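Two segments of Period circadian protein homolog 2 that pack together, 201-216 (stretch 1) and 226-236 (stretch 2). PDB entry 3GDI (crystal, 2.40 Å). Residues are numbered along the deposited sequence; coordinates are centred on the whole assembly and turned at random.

Stretch 1 201-216: LVQLHPSDRPLMLAIH
Stretch 2 226-236: PFDYSPIRFRT

At the apolar centre, Ile232 (chi1 m, chi2 m) extends its CD1 to 3.8 Å from Leu211 CD2 and 4.3 Å from Ile215 CD1, while its CG2 lies 4.2 Å from Leu204 CG. Ile232, Leu204 and Ile215 are buried, where branched apolar side chains fill the space with no polar group to satisfy. The packing of segment 201-216 against strand 227-235 buries 799 Å² over both sides; helix 209-216 crosses the strand at -128°, the axes 9.8 Å apart at closest approach, and a type I turn from His205 to Asp208 leads into it. Leu211 (m, p) points toward the strand; Ile215 (m, t) leaves its CA sideways, but its long branch brings the end nearer. Ile215 CD1 sits over one face of the Tyr229 ring, 4.2 Å from the centroid and 16° off the normal, a CH-pi contact; Leu211 CD2 meets the edge of the same ring, 3.0 Å from Tyr229 OH. Tyr229 (chi1 t, chi2 96°) and Phe227 (chi1 p, chi2 79°), alternate residues of the extended strand, both point toward the helix, and Phe227 CZ approaches Ile215 O to 3.7 Å in its ring plane. A cis peptide bond precedes Pro231.

Ahead of the helix, before the turn, Leu204 (phi/psi -85/152°) forms a single beta bridge with Phe234, CA atoms 4.7 Å apart. Running in opposite directions, the backbones are joined by Arg235 N to Gln203 O at 2.7 Å and His205 N to Arg233 O at 3.1 Å. Phe234 (chi1 t, chi2 101°) offers a ring face to Gln203 CB, 3.8 Å from the centroid in a CH-pi contact, and its CD1 lies 3.9 Å from Leu204 CD1; the aliphatic base of Gln203 (m, m) thus serves as an apolar surface.

At the polar edge, Asp208 (chi1 m) points toward the strand: its OD1 accepts from Arg233 N at 2.9 Å and, weakly, from Arg233 NE at 3.5 Å, the latter within a salt bridge. One carboxylate oxygen thereby fixes both backbone and side chain of Arg233 (m, t, m, chi4 179°), whose planar guanidinium lies flat on the His205 ring (chi1 t, chi2 114°), centres 3.6 Å apart and planes at 1°; both residues are partly exposed. Arg235 (t, t, p, chi4 68°) folds back to donate from NH1 to Val202 O at 3.3 Å, with Gln203 OE1 over one face of its guanidinium, 3.7 Å from NH2. Water 1 extends this link, accepting from Arg235 NE and donating to Val202 O, each at 3.2 Å.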

# COMPACT_ATOMS: atom_id res chain seq x y z
N LEU A 201 11.18 -11.30 6.45
CA LEU A 201 12.15 -12.33 6.77
C LEU A 201 13.00 -12.83 5.62
O LEU A 201 14.11 -13.31 5.82
CB LEU A 201 11.45 -13.51 7.45
CG LEU A 201 11.42 -13.44 8.97
CD1 LEU A 201 11.07 -12.04 9.40
CD2 LEU A 201 10.42 -14.45 9.53
N VAL A 202 12.46 -12.74 4.41
CA VAL A 202 13.18 -13.20 3.23
C VAL A 202 14.45 -12.38 3.01
O VAL A 202 15.50 -12.93 2.66
CB VAL A 202 12.24 -13.17 1.98
CG1 VAL A 202 13.00 -12.82 0.71
CG2 VAL A 202 11.61 -14.53 1.81
N GLN A 203 14.37 -11.07 3.25
CA GLN A 203 15.52 -10.19 3.08
C GLN A 203 16.58 -10.36 4.16
O GLN A 203 17.70 -9.88 4.01
CB GLN A 203 15.08 -8.73 3.06
CG GLN A 203 14.10 -8.40 1.97
CD GLN A 203 14.62 -8.75 0.60
OE1 GLN A 203 15.80 -8.58 0.31
NE2 GLN A 203 13.73 -9.22 -0.26
N LEU A 204 16.25 -11.01 5.26
CA LEU A 204 17.22 -11.17 6.33
C LEU A 204 18.12 -12.36 6.10
O LEU A 204 17.73 -13.33 5.45
CB LEU A 204 16.51 -11.31 7.69
CG LEU A 204 16.27 -10.06 8.54
CD1 LEU A 204 15.58 -8.96 7.76
CD2 LEU A 204 15.43 -10.46 9.72
N HIS A 205 19.34 -12.30 6.61
CA HIS A 205 20.26 -13.40 6.46
C HIS A 205 19.61 -14.58 7.17
O HIS A 205 19.00 -14.42 8.22
CB HIS A 205 21.60 -13.07 7.13
CG HIS A 205 22.62 -14.17 7.00
ND1 HIS A 205 23.78 -14.03 6.27
CD2 HIS A 205 22.61 -15.45 7.46
CE1 HIS A 205 24.43 -15.18 6.27
NE2 HIS A 205 23.75 -16.05 6.99
N PRO A 206 19.72 -15.79 6.60
CA PRO A 206 19.13 -16.98 7.21
C PRO A 206 19.50 -17.22 8.68
O PRO A 206 18.77 -17.89 9.40
CB PRO A 206 19.57 -18.12 6.28
CG PRO A 206 20.73 -17.56 5.50
CD PRO A 206 20.32 -16.12 5.29
N SER A 207 20.62 -16.67 9.14
CA SER A 207 21.03 -16.86 10.53
C SER A 207 20.51 -15.76 11.46
O SER A 207 20.70 -15.83 12.67
CB SER A 207 22.56 -16.92 10.63
OG SER A 207 23.07 -17.99 9.86
N ASP A 208 19.86 -14.75 10.90
CA ASP A 208 19.32 -13.66 11.69
C ASP A 208 17.80 -13.66 11.65
O ASP A 208 17.15 -12.73 12.11
CB ASP A 208 19.86 -12.32 11.18
CG ASP A 208 21.36 -12.18 11.40
OD1 ASP A 208 21.96 -11.21 10.88
OD2 ASP A 208 21.94 -13.05 12.09
N ARG A 209 17.22 -14.72 11.08
CA ARG A 209 15.78 -14.84 10.99
C ARG A 209 15.16 -15.24 12.33
O ARG A 209 14.19 -14.63 12.78
CB ARG A 209 15.40 -15.83 9.91
CG ARG A 209 15.58 -15.26 8.55
CD ARG A 209 15.28 -16.24 7.46
NE ARG A 209 15.58 -15.61 6.18
CZ ARG A 209 15.73 -16.26 5.04
NH1 ARG A 209 15.60 -17.58 5.01
NH2 ARG A 209 16.02 -15.60 3.93
N PRO A 210 15.70 -16.29 12.97
CA PRO A 210 15.12 -16.68 14.26
C PRO A 210 15.17 -15.51 15.25
O PRO A 210 14.35 -15.42 16.16
CB PRO A 210 16.02 -17.84 14.68
CG PRO A 210 16.36 -18.49 13.36
CD PRO A 210 16.66 -17.29 12.48
N LEU A 211 16.13 -14.62 15.06
CA LEU A 211 16.25 -13.46 15.94
C LEU A 211 14.99 -12.62 15.87
O LEU A 211 14.59 -12.01 16.86
CB LEU A 211 17.45 -12.59 15.54
CG LEU A 211 18.88 -13.03 15.89
CD1 LEU A 211 19.16 -14.42 15.33
CD2 LEU A 211 19.86 -12.00 15.32
N MET A 212 14.37 -12.59 14.70
CA MET A 212 13.15 -11.81 14.51
C MET A 212 12.05 -12.19 15.49
O MET A 212 11.26 -11.35 15.89
CB MET A 212 12.64 -11.93 13.08
CG MET A 212 13.40 -11.10 12.09
SD MET A 212 13.55 -9.37 12.63
CE MET A 212 12.11 -8.68 11.93
N LEU A 213 12.02 -13.46 15.88
CA LEU A 213 11.01 -13.92 16.81
C LEU A 213 11.15 -13.22 18.15
O LEU A 213 10.16 -12.79 18.75
CB LEU A 213 11.11 -15.43 17.01
CG LEU A 213 10.06 -16.00 17.96
CD1 LEU A 213 8.68 -15.81 17.37
CD2 LEU A 213 10.35 -17.47 18.20
N ALA A 214 12.39 -13.09 18.63
CA ALA A 214 12.66 -12.45 19.90
C ALA A 214 12.48 -10.95 19.78
O ALA A 214 12.09 -10.27 20.73
CB ALA A 214 14.08 -12.76 20.36
N ILE A 215 12.77 -10.41 18.61
CA ILE A 215 12.63 -8.99 18.42
C ILE A 215 11.17 -8.60 18.53
O ILE A 215 10.84 -7.61 19.17
CB ILE A 215 13.21 -8.57 17.07
CG1 ILE A 215 14.73 -8.68 17.13
CG2 ILE A 215 12.81 -7.15 16.73
CD1 ILE A 215 15.41 -8.76 15.77
N HIS A 216 10.28 -9.37 17.91
CA HIS A 216 8.88 -9.00 18.01
C HIS A 216 8.33 -9.15 19.42
O HIS A 216 7.51 -8.34 19.85
CB HIS A 216 8.04 -9.77 16.98
CG HIS A 216 8.30 -9.34 15.57
ND1 HIS A 216 9.48 -9.62 14.91
CD2 HIS A 216 7.58 -8.55 14.74
CE1 HIS A 216 9.47 -9.02 13.73
NE2 HIS A 216 8.34 -8.36 13.61
N PRO A 226 10.69 2.67 21.72
CA PRO A 226 11.76 2.17 20.84
C PRO A 226 12.91 1.49 21.60
O PRO A 226 13.19 1.84 22.74
CB PRO A 226 12.22 3.42 20.10
CG PRO A 226 11.00 4.30 20.10
CD PRO A 226 10.45 4.11 21.49
N PHE A 227 13.57 0.53 20.96
CA PHE A 227 14.70 -0.13 21.58
C PHE A 227 15.68 -0.61 20.50
O PHE A 227 15.28 -0.93 19.39
CB PHE A 227 14.24 -1.31 22.45
CG PHE A 227 13.81 -2.53 21.68
CD1 PHE A 227 14.76 -3.41 21.15
CD2 PHE A 227 12.46 -2.83 21.53
CE1 PHE A 227 14.36 -4.58 20.49
CE2 PHE A 227 12.05 -3.99 20.88
CZ PHE A 227 13.00 -4.87 20.35
N ASP A 228 16.96 -0.64 20.85
CA ASP A 228 17.99 -1.04 19.92
C ASP A 228 18.32 -2.52 19.89
O ASP A 228 18.20 -3.24 20.89
CB ASP A 228 19.28 -0.28 20.20
CG ASP A 228 19.12 1.21 20.01
OD1 ASP A 228 19.98 1.97 20.51
OD2 ASP A 228 18.15 1.63 19.36
N TYR A 229 18.72 -2.97 18.71
CA TYR A 229 19.13 -4.34 18.51
C TYR A 229 20.06 -4.35 17.32
O TYR A 229 19.77 -3.75 16.29
CB TYR A 229 17.94 -5.26 18.22
CG TYR A 229 18.37 -6.71 18.15
CD1 TYR A 229 18.25 -7.55 19.25
CD2 TYR A 229 18.97 -7.22 16.99
CE1 TYR A 229 18.74 -8.86 19.21
CE2 TYR A 229 19.46 -8.52 16.94
CZ TYR A 229 19.35 -9.34 18.05
OH TYR A 229 19.85 -10.62 18.00
N SER A 230 21.19 -5.03 17.48
CA SER A 230 22.19 -5.14 16.43
C SER A 230 23.15 -6.26 16.78
O SER A 230 23.31 -6.59 17.96
CB SER A 230 22.95 -3.82 16.30
OG SER A 230 23.25 -3.30 17.58
N PRO A 231 23.79 -6.86 15.77
CA PRO A 231 23.61 -6.49 14.37
C PRO A 231 22.63 -7.43 13.68
O PRO A 231 22.41 -8.55 14.14
CB PRO A 231 25.00 -6.65 13.81
CG PRO A 231 25.40 -7.97 14.45
CD PRO A 231 24.92 -7.81 15.91
N ILE A 232 22.06 -6.97 12.59
CA ILE A 232 21.15 -7.76 11.80
C ILE A 232 21.68 -7.58 10.38
O ILE A 232 22.09 -6.49 10.02
CB ILE A 232 19.68 -7.22 11.89
CG1 ILE A 232 18.98 -7.78 13.13
CG2 ILE A 232 18.90 -7.59 10.64
CD1 ILE A 232 18.60 -9.24 13.00
N ARG A 233 21.69 -8.65 9.60
CA ARG A 233 22.16 -8.55 8.22
C ARG A 233 20.97 -8.54 7.29
O ARG A 233 20.08 -9.38 7.39
CB ARG A 233 23.12 -9.69 7.91
CG ARG A 233 24.50 -9.43 8.48
CD ARG A 233 25.40 -10.62 8.35
NE ARG A 233 24.86 -11.77 9.07
CZ ARG A 233 25.43 -12.97 9.11
NH1 ARG A 233 26.58 -13.18 8.48
NH2 ARG A 233 24.86 -13.96 9.79
N PHE A 234 20.95 -7.57 6.38
CA PHE A 234 19.86 -7.38 5.43
C PHE A 234 20.41 -7.53 4.00
O PHE A 234 21.42 -6.90 3.65
CB PHE A 234 19.30 -5.98 5.62
CG PHE A 234 17.96 -5.76 4.99
CD1 PHE A 234 16.79 -5.80 5.77
CD2 PHE A 234 17.84 -5.50 3.63
CE1 PHE A 234 15.54 -5.58 5.20
CE2 PHE A 234 16.59 -5.28 3.05
CZ PHE A 234 15.44 -5.32 3.84
N ARG A 235 19.74 -8.33 3.17
CA ARG A 235 20.19 -8.54 1.80
C ARG A 235 19.85 -7.39 0.85
O ARG A 235 18.74 -6.86 0.87
CB ARG A 235 19.62 -9.83 1.24
CG ARG A 235 20.09 -10.15 -0.18
CD ARG A 235 19.95 -11.64 -0.49
NE ARG A 235 18.61 -12.13 -0.16
CZ ARG A 235 17.51 -11.77 -0.81
NH1 ARG A 235 16.33 -12.26 -0.44
NH2 ARG A 235 17.59 -10.94 -1.84
N THR A 236 20.81 -7.01 0.02
CA THR A 236 20.58 -5.92 -0.92
C THR A 236 20.25 -6.50 -2.30
O THR A 236 20.24 -7.71 -2.49
CB THR A 236 21.80 -4.99 -1.03
OG1 THR A 236 22.83 -5.63 -1.79
CG2 THR A 236 22.33 -4.64 0.35
O HOH W 1 18.44 -14.20 2.32